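Local structure of hypothetical protein (Trypanosoma cruzi, 1YZV) at residues Leu12-Phe23 against Gln179-Val188; Leu132-Asp143 against Asp166-Ile176. The protein is of unknown function but belongs to the isochorismatase family, and is probably a hydrolase-like enzyme of that superfamily. All coordinates share one frame; numbering follows the deposited sequence.

Contact 1: residues Leu12-Phe23 against Gln179-Val188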
loop_
_atom_site.group_PDB
_atom_site.type_symbol
_atom_site.label_atom_id
_atom_site.label_comp_id
_atom_site.label_asym_id
_atom_site.label_seq_id
_atom_site.Cartn_x
_atom_site.Cartn_y
_atom_site.Cartn_z
ATOM N N LEU A 12 -16.547 7.477 -1.940
ATOM C CA LEU A 12 -16.031 8.539 -2.773
ATOM C C LEU A 12 -16.758 9.821 -2.403
ATOM O O LEU A 12 -17.734 9.779 -1.640
ATOM C CB LEU A 12 -16.280 8.201 -4.233
ATOM C CG LEU A 12 -15.532 6.969 -4.783
ATOM C CD1 LEU A 12 -16.014 6.686 -6.161
ATOM C CD2 LEU A 12 -14.037 7.160 -4.722
ATOM N N LEU A 13 -16.320 10.946 -2.979
ATOM C CA LEU A 13 -17.029 12.210 -2.807
ATOM C C LEU A 13 -18.470 12.020 -3.283
ATOM O O LEU A 13 -18.726 11.270 -4.217
ATOM C CB LEU A 13 -16.373 13.306 -3.640
ATOM C CG LEU A 13 -14.999 13.768 -3.164
ATOM C CD1 LEU A 13 -14.317 14.524 -4.280
ATOM C CD2 LEU A 13 -15.117 14.627 -1.909
ATOM N N LYS A 14 -19.400 12.617 -2.566
ATOM C CA LYS A 14 -20.796 12.693 -2.985
ATOM C C LYS A 14 -20.921 13.710 -4.121
ATOM O O LYS A 14 -20.037 14.598 -4.331
ATOM C CB LYS A 14 -21.685 13.133 -1.823
ATOM C CG LYS A 14 -21.777 12.095 -0.685
ATOM C CD LYS A 14 -22.734 12.516 0.426
ATOM C CE LYS A 14 -22.845 11.440 1.508
ATOM N NZ LYS A 14 -23.576 11.924 2.733
ATOM N N HIS A 15 -22.018 13.574 -4.853
ATOM C CA HIS A 15 -22.371 14.497 -5.895
ATOM C C HIS A 15 -22.492 15.891 -5.293
ATOM O O HIS A 15 -22.955 16.042 -4.138
ATOM C CB HIS A 15 -23.701 14.081 -6.545
ATOM C CG HIS A 15 -24.025 14.863 -7.763
ATOM N ND1 HIS A 15 -24.566 16.134 -7.705
ATOM C CD2 HIS A 15 -23.833 14.594 -9.074
ATOM C CE1 HIS A 15 -24.689 16.609 -8.932
ATOM N NE2 HIS A 15 -24.202 15.713 -9.776
ATOM N N TYR A 16 -22.053 16.891 -6.063
ATOM C CA TYR A 16 -21.973 18.235 -5.568
ATOM C C TYR A 16 -23.269 18.781 -4.992
ATOM O O TYR A 16 -23.218 19.686 -4.129
ATOM C CB TYR A 16 -21.426 19.212 -6.612
ATOM C CG TYR A 16 -22.292 19.427 -7.834
ATOM C CD1 TYR A 16 -23.371 20.311 -7.808
ATOM C CD2 TYR A 16 -21.995 18.790 -9.033
ATOM C CE1 TYR A 16 -24.195 20.504 -8.930
ATOM C CE2 TYR A 16 -22.772 19.009 -10.177
ATOM C CZ TYR A 16 -23.856 19.917 -10.131
ATOM O OH TYR A 16 -24.656 20.080 -11.258
ATOM N N GLY A 17 -24.419 18.299 -5.463
ATOM C CA GLY A 17 -25.680 18.759 -4.872
ATOM C C GLY A 17 -26.079 18.109 -3.554
ATOM O O GLY A 17 -27.025 18.517 -2.906
ATOM N N SER A 18 -25.428 17.019 -3.205
ATOM C CA SER A 18 -25.743 16.270 -2.013
ATOM C C SER A 18 -25.333 17.007 -0.711
ATOM O O SER A 18 -25.870 16.796 0.359
ATOM C CB SER A 18 -25.009 14.923 -2.131
ATOM O OG SER A 18 -25.578 13.942 -1.319
ATOM N N CYS A 19 -24.245 17.738 -0.789
ATOM C CA CYS A 19 -23.667 18.409 0.349
ATOM C C CYS A 19 -22.789 19.486 -0.234
ATOM O O CYS A 19 -22.567 19.517 -1.452
ATOM C CB CYS A 19 -22.866 17.434 1.196
ATOM S SG CYS A 19 -21.433 16.629 0.352
ATOM N N LYS A 20 -22.326 20.394 0.599
ATOM C CA LYS A 20 -21.362 21.375 0.169
ATOM C C LYS A 20 -19.909 20.854 0.292
ATOM O O LYS A 20 -19.640 19.940 1.083
ATOM C CB LYS A 20 -21.575 22.613 0.980
ATOM C CG LYS A 20 -20.863 23.814 0.492
ATOM C CD LYS A 20 -21.699 25.053 0.877
ATOM C CE LYS A 20 -20.866 26.314 0.730
ATOM N NZ LYS A 20 -21.664 27.548 1.056
ATOM N N THR A 21 -19.074 21.276 -0.676
ATOM C CA THR A 21 -17.673 20.859 -0.767
ATOM C C THR A 21 -16.758 22.063 -0.572
ATOM O O THR A 21 -17.029 23.120 -1.143
ATOM C CB THR A 21 -17.374 20.271 -2.194
ATOM O OG1 THR A 21 -18.295 19.217 -2.441
ATOM C CG2 THR A 21 -15.976 19.717 -2.306
ATOM N N ALA A 22 -15.733 21.929 0.277
ATOM C CA ALA A 22 -14.724 23.002 0.468
ATOM C C ALA A 22 -13.460 22.592 -0.257
ATOM O O ALA A 22 -13.011 21.446 -0.169
ATOM C CB ALA A 22 -14.421 23.223 1.949
ATOM N N PHE A 23 -12.919 23.531 -1.013
ATOM C CA PHE A 23 -11.656 23.370 -1.663
ATOM C C PHE A 23 -10.616 24.080 -0.791
ATOM O O PHE A 23 -10.632 25.308 -0.643
ATOM C CB PHE A 23 -11.724 23.937 -3.089
ATOM C CG PHE A 23 -12.583 23.127 -4.014
ATOM C CD1 PHE A 23 -12.056 22.043 -4.715
ATOM C CD2 PHE A 23 -13.916 23.443 -4.186
ATOM C CE1 PHE A 23 -12.863 21.258 -5.485
ATOM C CE2 PHE A 23 -14.753 22.581 -4.881
ATOM C CZ PHE A 23 -14.226 21.532 -5.574
ATOM N N GLN A 179 -15.843 12.547 -9.940
ATOM C CA GLN A 179 -16.544 12.109 -8.707
ATOM C C GLN A 179 -17.670 13.046 -8.264
ATOM O O GLN A 179 -18.743 12.593 -7.829
ATOM C CB GLN A 179 -15.580 11.919 -7.522
ATOM C CG GLN A 179 -14.709 10.684 -7.629
ATOM C CD GLN A 179 -13.551 10.716 -6.607
ATOM O OE1 GLN A 179 -13.773 11.011 -5.456
ATOM N NE2 GLN A 179 -12.338 10.454 -7.059
ATOM N N LEU A 180 -17.429 14.341 -8.371
ATOM C CA LEU A 180 -18.409 15.337 -7.956
ATOM C C LEU A 180 -19.566 15.387 -8.935
ATOM O O LEU A 180 -20.623 15.816 -8.549
ATOM C CB LEU A 180 -17.786 16.719 -7.813
ATOM C CG LEU A 180 -16.859 16.842 -6.626
ATOM C CD1 LEU A 180 -15.855 18.015 -6.822
ATOM C CD2 LEU A 180 -17.685 16.965 -5.315
ATOM N N LEU A 181 -19.306 15.123 -10.224
ATOM C CA LEU A 181 -20.331 15.186 -11.267
ATOM C C LEU A 181 -21.130 13.915 -11.532
ATOM O O LEU A 181 -22.296 14.005 -11.945
ATOM C CB LEU A 181 -19.746 15.676 -12.586
ATOM C CG LEU A 181 -19.686 17.188 -12.806
ATOM C CD1 LEU A 181 -19.020 17.937 -11.656
ATOM C CD2 LEU A 181 -18.903 17.375 -14.014
ATOM N N LYS A 182 -20.451 12.768 -11.542
ATOM C CA LYS A 182 -21.069 11.429 -11.687
ATOM C C LYS A 182 -21.656 10.989 -13.038
ATOM O O LYS A 182 -21.744 9.775 -13.284
ATOM C CB LYS A 182 -22.084 11.123 -10.555
ATOM C CG LYS A 182 -21.409 11.314 -9.169
ATOM C CD LYS A 182 -21.832 10.366 -8.100
ATOM C CE LYS A 182 -20.985 10.581 -6.780
ATOM N NZ LYS A 182 -19.431 10.332 -6.736
ATOM N N ASP A 183 -21.931 11.925 -13.937
ATOM C CA ASP A 183 -22.697 11.649 -15.128
ATOM C C ASP A 183 -22.472 12.804 -16.136
ATOM O O ASP A 183 -22.539 13.983 -15.775
ATOM C CB ASP A 183 -24.180 11.461 -14.691
ATOM C CG ASP A 183 -25.097 10.972 -15.799
ATOM O OD1 ASP A 183 -25.046 11.506 -16.931
ATOM O OD2 ASP A 183 -25.993 10.161 -15.482
ATOM N N ALA A 184 -22.172 12.467 -17.398
ATOM C CA ALA A 184 -21.973 13.470 -18.430
ATOM C C ALA A 184 -23.202 14.270 -18.765
ATOM O O ALA A 184 -23.094 15.290 -19.462
ATOM C CB ALA A 184 -21.412 12.819 -19.736
ATOM N N SER A 185 -24.377 13.787 -18.377
ATOM C CA SER A 185 -25.587 14.554 -18.610
ATOM C C SER A 185 -25.888 15.533 -17.485
ATOM O O SER A 185 -26.852 16.285 -17.569
ATOM C CB SER A 185 -26.784 13.638 -18.854
ATOM O OG SER A 185 -27.274 13.107 -17.645
ATOM N N ASP A 186 -25.067 15.554 -16.443
ATOM C CA ASP A 186 -25.200 16.566 -15.415
ATOM C C ASP A 186 -25.168 17.988 -16.006
ATOM O O ASP A 186 -24.386 18.275 -16.912
ATOM C CB ASP A 186 -24.123 16.419 -14.344
ATOM C CG ASP A 186 -24.343 17.378 -13.183
ATOM O OD1 ASP A 186 -23.937 18.573 -13.277
ATOM O OD2 ASP A 186 -24.867 16.934 -12.155
ATOM N N PRO A 187 -26.090 18.862 -15.552
ATOM C CA PRO A 187 -26.123 20.232 -16.123
ATOM C C PRO A 187 -24.768 20.992 -16.178
ATOM O O PRO A 187 -24.655 21.891 -16.986
ATOM C CB PRO A 187 -27.082 20.987 -15.190
ATOM C CG PRO A 187 -27.927 19.934 -14.558
ATOM C CD PRO A 187 -27.068 18.695 -14.470
ATOM N N VAL A 188 -23.840 20.774 -15.240
ATOM C CA VAL A 188 -22.556 21.499 -15.283
ATOM C C VAL A 188 -21.472 20.799 -16.094
ATOM O O VAL A 188 -20.387 21.361 -16.261
ATOM C CB VAL A 188 -21.968 21.882 -13.861
ATOM C CG1 VAL A 188 -22.956 22.648 -13.052
ATOM C CG2 VAL A 188 -21.554 20.694 -13.072
#
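H15 and Y16 reach across to the two carboxylate oxygens of D186, and this fork is the polar centre of the contact. H15 NE2 donates to D186 OD2 at 2.8 Å; the acceptor lies close to the imidazole plane, yet OD2 is approached from above the carboxylate plane, and the bond is bent, 138° at the hydrogen. Y16 OH gives its proton to D186 OD1 at 2.6 Å, on the syn lone pair. OD1 also accepts from V188 N, the capping bond of the turn leading into helix 189-197. On the far side of the imidazole, ND1 accepts from G17 N, so both ring nitrogens are engaged.

Main-chain oxygens supply the second group of bonds. L180 O, in the last turn of helix 173-181, receives Y16 N at 3.1 Å on a lone pair and also sits over one face of the H15 ring. K182, which leaves the helix with positive phi, curls its chain back: chi4 of -64° bends NZ in to bond both L13 O (2.8 Å) and Q179 O.

The apolar packing centres on L180. L13 CD1 lies 4.2 Å from L180 CG, and the edge of the F23 ring brings CZ to 4.1 Å from L180 CD1. L180 CD2 rests against K14 O and T21 OG1, whose polar partner is Q112. Farther along, the Y16 ring stands with CE2 3.6 Å from V188 CG2 and meets L181 CD1 obliquely; H60 adds an edge-to-face ring contact.

Together these bonds tie the loop ahead of strand 20-26 to the end of helix 173-181. Two of them hold the imidazole in its rotation with ND1 as acceptor and NE2 as donor, consistent with the neutral NE2-H tautomer.

Contact 2: residues Leu132-Asp143 against Asp166-Ile176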
loop_
_atom_site.group_PDB
_atom_site.type_symbol
_atom_site.label_atom_id
_atom_site.label_comp_id
_atom_site.label_asym_id
_atom_site.label_seq_id
_atom_site.Cartn_x
_atom_site.Cartn_y
_atom_site.Cartn_z
ATOM N N LEU A 132 -10.123 14.912 9.802
ATOM C CA LEU A 132 -10.605 13.610 10.221
ATOM C C LEU A 132 -11.095 13.672 11.661
ATOM O O LEU A 132 -12.101 13.042 11.991
ATOM C CB LEU A 132 -9.540 12.542 10.084
ATOM C CG LEU A 132 -9.231 12.001 8.678
ATOM C CD1 LEU A 132 -8.151 10.959 8.805
ATOM C CD2 LEU A 132 -10.510 11.424 8.041
ATOM N N ASP A 133 -10.413 14.443 12.495
ATOM C CA ASP A 133 -10.894 14.665 13.844
ATOM C C ASP A 133 -12.257 15.324 13.892
ATOM O O ASP A 133 -12.947 15.149 14.874
ATOM C CB ASP A 133 -9.923 15.512 14.659
ATOM C CG ASP A 133 -8.710 14.738 15.085
ATOM O OD1 ASP A 133 -8.819 13.492 15.162
ATOM O OD2 ASP A 133 -7.657 15.372 15.360
ATOM N N MET A 134 -12.590 16.154 12.910
ATOM C CA MET A 134 -13.914 16.790 12.814
ATOM C C MET A 134 -14.980 15.921 12.123
ATOM O O MET A 134 -16.061 16.414 11.800
ATOM C CB MET A 134 -13.795 18.066 11.992
ATOM C CG MET A 134 -13.006 19.136 12.658
ATOM S SD MET A 134 -12.696 20.539 11.585
ATOM C CE MET A 134 -14.368 21.104 11.297
ATOM N N LYS A 135 -14.611 14.686 11.781
ATOM C CA LYS A 135 -15.468 13.718 11.102
ATOM C C LYS A 135 -15.904 14.203 9.724
ATOM O O LYS A 135 -17.003 13.912 9.270
ATOM C CB LYS A 135 -16.653 13.304 11.988
ATOM C CG LYS A 135 -16.212 12.686 13.330
ATOM C CD LYS A 135 -17.437 12.273 14.161
ATOM C CE LYS A 135 -17.119 11.970 15.672
ATOM N NZ LYS A 135 -18.393 11.865 16.545
ATOM N N LYS A 136 -15.001 14.889 9.025
ATOM C CA LYS A 136 -15.235 15.267 7.645
ATOM C C LYS A 136 -14.574 14.228 6.719
ATOM O O LYS A 136 -13.575 13.613 7.077
ATOM C CB LYS A 136 -14.654 16.654 7.370
ATOM C CG LYS A 136 -15.125 17.783 8.307
ATOM C CD LYS A 136 -16.595 18.065 8.136
ATOM C CE LYS A 136 -17.070 19.216 9.003
ATOM N NZ LYS A 136 -18.508 19.576 8.674
ATOM N N LYS A 137 -15.102 14.098 5.513
ATOM C CA LYS A 137 -14.460 13.348 4.432
ATOM C C LYS A 137 -13.422 14.262 3.843
ATOM O O LYS A 137 -13.644 15.473 3.717
ATOM C CB LYS A 137 -15.498 12.963 3.348
ATOM C CG LYS A 137 -14.874 12.183 2.121
ATOM C CD LYS A 137 -15.952 11.799 1.090
ATOM C CE LYS A 137 -16.772 10.550 1.512
ATOM N NZ LYS A 137 -18.191 10.608 0.982
ATOM N N VAL A 138 -12.236 13.740 3.612
ATOM C CA VAL A 138 -11.167 14.551 3.021
ATOM C C VAL A 138 -10.450 13.778 1.905
ATOM O O VAL A 138 -10.132 12.592 2.048
ATOM C CB VAL A 138 -10.205 15.169 4.109
ATOM C CG1 VAL A 138 -9.734 14.184 5.083
ATOM C CG2 VAL A 138 -9.018 15.902 3.473
ATOM N N VAL A 139 -10.344 14.408 0.735
ATOM C CA VAL A 139 -9.744 13.781 -0.432
ATOM C C VAL A 139 -8.559 14.601 -0.841
ATOM O O VAL A 139 -8.683 15.840 -0.998
ATOM C CB VAL A 139 -10.766 13.683 -1.582
ATOM C CG1 VAL A 139 -10.186 12.860 -2.766
ATOM C CG2 VAL A 139 -11.988 13.036 -1.048
ATOM N N ILE A 140 -7.398 13.964 -0.826
ATOM C CA ILE A 140 -6.166 14.618 -1.194
ATOM C C ILE A 140 -6.077 14.566 -2.749
ATOM O O ILE A 140 -6.142 13.495 -3.330
ATOM C CB ILE A 140 -4.936 13.930 -0.546
ATOM C CG1 ILE A 140 -5.121 13.710 0.954
ATOM C CG2 ILE A 140 -3.655 14.675 -0.846
ATOM C CD1 ILE A 140 -5.331 14.941 1.719
ATOM N N ALA A 141 -5.791 15.701 -3.390
ATOM C CA ALA A 141 -5.478 15.694 -4.828
ATOM C C ALA A 141 -3.981 15.599 -4.969
ATOM O O ALA A 141 -3.286 16.620 -4.950
ATOM C CB ALA A 141 -5.996 16.958 -5.516
ATOM N N VAL A 142 -3.469 14.384 -5.071
ATOM C CA VAL A 142 -2.019 14.183 -5.031
ATOM C C VAL A 142 -1.235 14.948 -6.095
ATOM O O VAL A 142 -0.071 15.358 -5.866
ATOM C CB VAL A 142 -1.653 12.639 -5.034
ATOM C CG1 VAL A 142 -2.041 11.924 -6.310
ATOM C CG2 VAL A 142 -0.138 12.403 -4.738
ATOM N N ASP A 143 -1.835 15.085 -7.282
ATOM C CA ASP A 143 -1.218 15.807 -8.411
ATOM C C ASP A 143 -1.071 17.307 -8.178
ATOM O O ASP A 143 -0.272 17.942 -8.868
ATOM C CB ASP A 143 -1.934 15.536 -9.786
ATOM C CG ASP A 143 -3.454 15.886 -9.801
ATOM O OD1 ASP A 143 -4.142 15.606 -8.804
ATOM O OD2 ASP A 143 -3.982 16.338 -10.872
ATOM N N ASP A 166 -11.230 5.676 7.622
ATOM C CA ASP A 166 -11.768 6.752 8.437
ATOM C C ASP A 166 -12.208 7.956 7.655
ATOM O O ASP A 166 -12.615 8.951 8.293
ATOM C CB ASP A 166 -10.724 7.177 9.461
ATOM C CG ASP A 166 -10.538 6.127 10.572
ATOM O OD1 ASP A 166 -11.429 5.244 10.780
ATOM O OD2 ASP A 166 -9.468 6.161 11.187
ATOM N N GLY A 167 -12.251 7.874 6.303
ATOM C CA GLY A 167 -12.731 9.001 5.536
ATOM C C GLY A 167 -11.715 9.957 4.913
ATOM O O GLY A 167 -12.123 10.953 4.372
ATOM N N CYS A 168 -10.434 9.579 4.845
ATOM C CA CYS A 168 -9.440 10.310 4.100
ATOM C C CYS A 168 -8.915 9.372 3.031
ATOM O O CYS A 168 -8.466 8.282 3.346
ATOM C CB CYS A 168 -8.280 10.702 4.993
ATOM S SG CYS A 168 -6.858 11.383 4.119
ATOM N N TYR A 169 -9.032 9.765 1.772
ATOM C CA TYR A 169 -8.314 9.058 0.714
ATOM C C TYR A 169 -7.626 9.950 -0.304
ATOM O O TYR A 169 -7.765 11.191 -0.299
ATOM C CB TYR A 169 -9.248 8.140 -0.000
ATOM C CG TYR A 169 -10.298 8.858 -0.762
ATOM C CD1 TYR A 169 -11.531 9.117 -0.172
ATOM C CD2 TYR A 169 -10.198 8.992 -2.180
ATOM C CE1 TYR A 169 -12.541 9.718 -0.901
ATOM C CE2 TYR A 169 -11.199 9.589 -2.921
ATOM C CZ TYR A 169 -12.358 10.025 -2.262
ATOM O OH TYR A 169 -13.435 10.550 -2.993
ATOM N N ILE A 170 -6.792 9.320 -1.109
ATOM C CA ILE A 170 -5.949 10.063 -2.036
ATOM C C ILE A 170 -6.443 9.790 -3.435
ATOM O O ILE A 170 -6.577 8.606 -3.859
ATOM C CB ILE A 170 -4.472 9.610 -1.948
ATOM C CG1 ILE A 170 -4.002 9.663 -0.509
ATOM C CG2 ILE A 170 -3.614 10.415 -2.919
ATOM C CD1 ILE A 170 -3.900 10.929 -0.026
ATOM N N SER A 171 -6.632 10.871 -4.168
ATOM C CA SER A 171 -7.127 10.805 -5.546
ATOM C C SER A 171 -6.367 11.826 -6.392
ATOM O O SER A 171 -5.265 12.262 -6.017
ATOM C CB SER A 171 -8.657 11.028 -5.561
ATOM O OG SER A 171 -9.243 10.668 -6.800
ATOM N N THR A 172 -6.814 12.013 -7.629
ATOM C CA THR A 172 -6.225 13.041 -8.520
ATOM C C THR A 172 -7.305 14.034 -8.904
ATOM O O THR A 172 -8.471 13.684 -8.941
ATOM C CB THR A 172 -5.584 12.428 -9.789
ATOM O OG1 THR A 172 -6.560 11.661 -10.486
ATOM C CG2 THR A 172 -4.397 11.549 -9.432
ATOM N N SER A 173 -6.901 15.232 -9.345
ATOM C CA SER A 173 -7.868 16.292 -9.681
ATOM C C SER A 173 -8.899 15.873 -10.738
ATOM O O SER A 173 -10.112 16.152 -10.606
ATOM C CB SER A 173 -7.119 17.586 -10.077
ATOM O OG SER A 173 -6.306 17.421 -11.270
ATOM N N GLU A 174 -8.472 15.103 -11.733
ATOM C CA GLU A 174 -9.414 14.713 -12.774
ATOM C C GLU A 174 -10.468 13.718 -12.232
ATOM O O GLU A 174 -11.664 13.862 -12.507
ATOM C CB GLU A 174 -8.679 14.123 -13.988
ATOM C CG GLU A 174 -9.631 13.860 -15.118
ATOM C CD GLU A 174 -8.927 13.504 -16.397
ATOM O OE1 GLU A 174 -8.404 14.430 -17.065
ATOM O OE2 GLU A 174 -8.951 12.308 -16.719
ATOM N N SER A 175 -10.017 12.804 -11.378
ATOM C CA SER A 175 -10.867 11.842 -10.742
ATOM C C SER A 175 -11.840 12.535 -9.814
ATOM O O SER A 175 -13.038 12.271 -9.895
ATOM C CB SER A 175 -10.054 10.830 -9.979
ATOM O OG SER A 175 -10.847 9.736 -9.593
ATOM N N ILE A 176 -11.333 13.560 -9.132
ATOM C CA ILE A 176 -12.127 14.354 -8.190
ATOM C C ILE A 176 -13.249 15.123 -8.929
ATOM O O ILE A 176 -14.438 15.014 -8.560
ATOM C CB ILE A 176 -11.222 15.256 -7.367
ATOM C CG1 ILE A 176 -10.428 14.408 -6.369
ATOM C CG2 ILE A 176 -11.975 16.407 -6.686
ATOM C CD1 ILE A 176 -9.178 15.076 -5.842
HETATM O O HOH W 1 -14.042 11.375 8.565
HETATM O O HOH W 2 -5.610 14.552 -12.659
#
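Strands 137-141 and 168-171 are the parallel pair of a beta-alpha-beta unit, joined through helix 150-161, at one edge of the central sheet of this isochorismatase-type alpha/beta fold. Their axes are 26° apart. Bonds alternate along the pair: V138 N to G167 O, Y169 N to V138 O, I140 N to Y169 O, S171 N to I140 O and V142 N to S171 O.

On one side of the sheet V139 lays both methyls over a single face of the Y169 ring, toward its CZ rim, CG2 3.3 Å from CZ and CG1 near CE2; chi1 of 67° sets that ring between its own backbone N and carbonyl carbon. I176 CD1, from the following helix, closes on the same side, 3.7 Å from A141 CB. The other side carries V138 CG1 against C168 CB, with L132 CD1 reaching the same carbon, and M160 of helix 150-161 packs on I140 and I170.

Where the chain turns a corner at V142 and D143, the D143 carboxylate meets helix 173-181. S173 N donates to D143 OD1 at 2.8 Å on the syn side, and S173 OG gives its proton to the syn lone pair of D143 OD2 at 2.6 Å.

The centres of contacts 1 and 2 lie about 14 Å apart, and helix 173-181 serves both: contact 2 takes its start, contact 1 its end. Along the chain 12-23 comes first, then 132-143 and 166-176, and finally 179-188. Both reach the same parallel sheet, contact 1 through the inner strand 20-26 and contact 2 through the edge strand 168-171 and its neighbour. They touch directly: Y169 OH lies 2.5 Å from Q179 OE1, and K137 NZ 2.8 Å from L12 O. L13 N also bonds Y169 OH, so the N-terminal segment is tied to the edge strand and, through K137, to its neighbour. Both contacts also touch the same second subunit.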